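Local coordinates for DPS Protein (PDB 1N1Q) that oxidises ferrous iron at di-nuclear ferroxidase centres between subunits, stores it as ferric mineral inside a dodecameric shell, and probably binds and protects DNA, at the interface of chains A and B. Coordinates in Å, arbitrary orientation; residue numbers count along the deposited sequence, not the author numbering. Chains: chain A/B, DPS Protein.

The interface of chains A and B. Residues chain A 28, 31-32, 43, 50; chain B 58, 61-62.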
loop_
_atom_site.group_PDB
_atom_site.type_symbol
_atom_site.label_atom_id
_atom_site.label_comp_id
_atom_site.label_asym_id
_atom_site.label_seq_id
_atom_site.Cartn_x
_atom_site.Cartn_y
_atom_site.Cartn_z
ATOM N N HIS A 28 -7.753 21.651 11.052
ATOM C CA HIS A 28 -8.631 20.500 10.832
ATOM C C HIS A 28 -9.916 20.792 11.592
ATOM O O HIS A 28 -11.013 20.519 11.115
ATOM C CB HIS A 28 -7.992 19.214 11.382
ATOM C CG HIS A 28 -7.220 18.438 10.360
ATOM N ND1 HIS A 28 -7.820 17.572 9.471
ATOM C CD2 HIS A 28 -5.894 18.401 10.082
ATOM C CE1 HIS A 28 -6.899 17.032 8.693
ATOM N NE2 HIS A 28 -5.722 17.517 9.043
ATOM N N HIS A 31 -11.844 23.105 9.601
ATOM C CA HIS A 31 -12.223 22.381 8.387
ATOM C C HIS A 31 -13.479 21.560 8.673
ATOM O O HIS A 31 -14.415 21.515 7.872
ATOM C CB HIS A 31 -11.065 21.458 8.000
ATOM C CG HIS A 31 -11.360 20.522 6.865
ATOM N ND1 HIS A 31 -11.415 20.929 5.548
ATOM C CD2 HIS A 31 -11.546 19.180 6.851
ATOM C CE1 HIS A 31 -11.616 19.879 4.773
ATOM N NE2 HIS A 31 -11.700 18.805 5.538
ATOM N N TRP A 32 -13.491 20.933 9.845
ATOM C CA TRP A 32 -14.597 20.085 10.269
ATOM C C TRP A 32 -15.835 20.803 10.804
ATOM O O TRP A 32 -16.955 20.489 10.429
ATOM C CB TRP A 32 -14.133 19.112 11.360
ATOM C CG TRP A 32 -13.046 18.170 10.941
ATOM C CD1 TRP A 32 -12.896 17.592 9.713
ATOM C CD2 TRP A 32 -11.985 17.659 11.760
ATOM N NE1 TRP A 32 -11.809 16.755 9.712
ATOM C CE2 TRP A 32 -11.229 16.775 10.956
ATOM C CE3 TRP A 32 -11.599 17.861 13.094
ATOM C CZ2 TRP A 32 -10.107 16.088 11.441
ATOM C CZ3 TRP A 32 -10.479 17.182 13.579
ATOM C CH2 TRP A 32 -9.746 16.304 12.751
ATOM N N HIS A 43 -14.438 25.221 4.070
ATOM C CA HIS A 43 -14.085 23.818 4.277
ATOM C C HIS A 43 -12.867 23.530 3.395
ATOM O O HIS A 43 -11.917 22.869 3.810
ATOM C CB HIS A 43 -15.259 22.927 3.863
ATOM C CG HIS A 43 -14.999 21.460 4.005
ATOM N ND1 HIS A 43 -14.836 20.845 5.228
ATOM C CD2 HIS A 43 -14.918 20.479 3.077
ATOM C CE1 HIS A 43 -14.669 19.548 5.048
ATOM N NE2 HIS A 43 -14.714 19.299 3.751
ATOM N N TYR A 50 -4.229 23.363 6.178
ATOM C CA TYR A 50 -3.610 22.323 6.992
ATOM C C TYR A 50 -2.660 21.487 6.142
ATOM O O TYR A 50 -1.697 20.914 6.651
ATOM C CB TYR A 50 -4.647 21.456 7.751
ATOM C CG TYR A 50 -5.556 20.519 6.969
ATOM C CD1 TYR A 50 -5.046 19.467 6.203
ATOM C CD2 TYR A 50 -6.944 20.616 7.102
ATOM C CE1 TYR A 50 -5.900 18.536 5.595
ATOM C CE2 TYR A 50 -7.799 19.695 6.504
ATOM C CZ TYR A 50 -7.274 18.660 5.759
ATOM O OH TYR A 50 -8.135 17.748 5.191
ATOM N N ASP B 58 -8.862 12.565 9.107
ATOM C CA ASP B 58 -9.942 13.257 8.418
ATOM C C ASP B 58 -11.184 12.390 8.209
ATOM O O ASP B 58 -12.301 12.837 8.473
ATOM C CB ASP B 58 -9.443 13.798 7.078
ATOM C CG ASP B 58 -10.281 14.972 6.570
ATOM O OD1 ASP B 58 -10.549 15.901 7.359
ATOM O OD2 ASP B 58 -10.659 14.962 5.388
ATOM N N ALA B 61 -12.880 11.688 11.734
ATOM C CA ALA B 61 -13.530 12.886 12.246
ATOM C C ALA B 61 -14.780 13.233 11.456
ATOM O O ALA B 61 -15.798 13.616 12.033
ATOM C CB ALA B 61 -12.562 14.051 12.219
ATOM N N GLU B 62 -14.709 13.101 10.137
ATOM C CA GLU B 62 -15.861 13.426 9.310
ATOM C C GLU B 62 -16.983 12.401 9.437
ATOM O O GLU B 62 -18.151 12.726 9.223
ATOM C CB GLU B 62 -15.422 13.637 7.856
ATOM C CG GLU B 62 -14.693 14.968 7.729
ATOM C CD GLU B 62 -14.162 15.272 6.347
ATOM O OE1 GLU B 62 -14.214 14.399 5.453
ATOM O OE2 GLU B 62 -13.676 16.407 6.172
#
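A:Trp32 has CG anti to its carbonyl carbon (chi1 -61°), which turns the indole toward helix 39-66 of chain B. B:Asp58 answers with CG anti to its backbone N (chi1 -157°), and its carboxylate reaches the indole N-H. A:Trp32 NE1 donates to B:Asp58 OD1 at 2.8 Å. The acceptor oxygen is met on its anti side, and the N-H comes in somewhat out of the carboxylate plane. One face of the indole lies against B:Ala61, whose CB sits 3.4 Å from the centroid of the six-membered ring. Beside it, the aliphatic CG of B:Glu62 touches A:Trp32 CD1. Replacing A:Trp32 with an alanine would probably leave B:Asp58 OD1 without its N-H donor and the carboxylate less firmly oriented, and would uncover the methyl group of B:Ala61.

This patch forms one of the twelve ferroxidase centres of Dps, built between two-fold related subunits of the dodecamer. Helices 4-33 and 39-66 of chain A supply histidines; helix 39-66 of chain B supplies carboxylates. A:His31, B:Asp58 and B:Glu62 are iron ligands, and A:His43 and A:Tyr50 also line the mu-oxo-diiron pocket. The extended chain of B:Glu62 carries OE2 to 3.2 Å from A:His31 NE2, with ring and carboxylate planes 24° apart. The same oxygen lies at the edge of the A:His43 ring, in its plane.

Two reciprocal bonds fix the histidines. A:His31 ND1 donates to the backbone O of A:His43 at 2.7 Å, and A:His43 ND1 donates to the backbone O of A:His31 at 2.8 Å. Each ring is thus held against rotation. In A:His31 this leaves NE2 turned to the carboxylates of chain B, where it probably meets the iron. The two imidazoles overlap at their rims, with A:His43 CE1 over one face of A:His31. A:Tyr50 turns its edge, at CE2, to the opposite face. A:His28 in turn packs on the phenol ring of A:Tyr50. The phenol oxygen OH of A:Tyr50 stands 3.7 Å from B:Asp58 OD1.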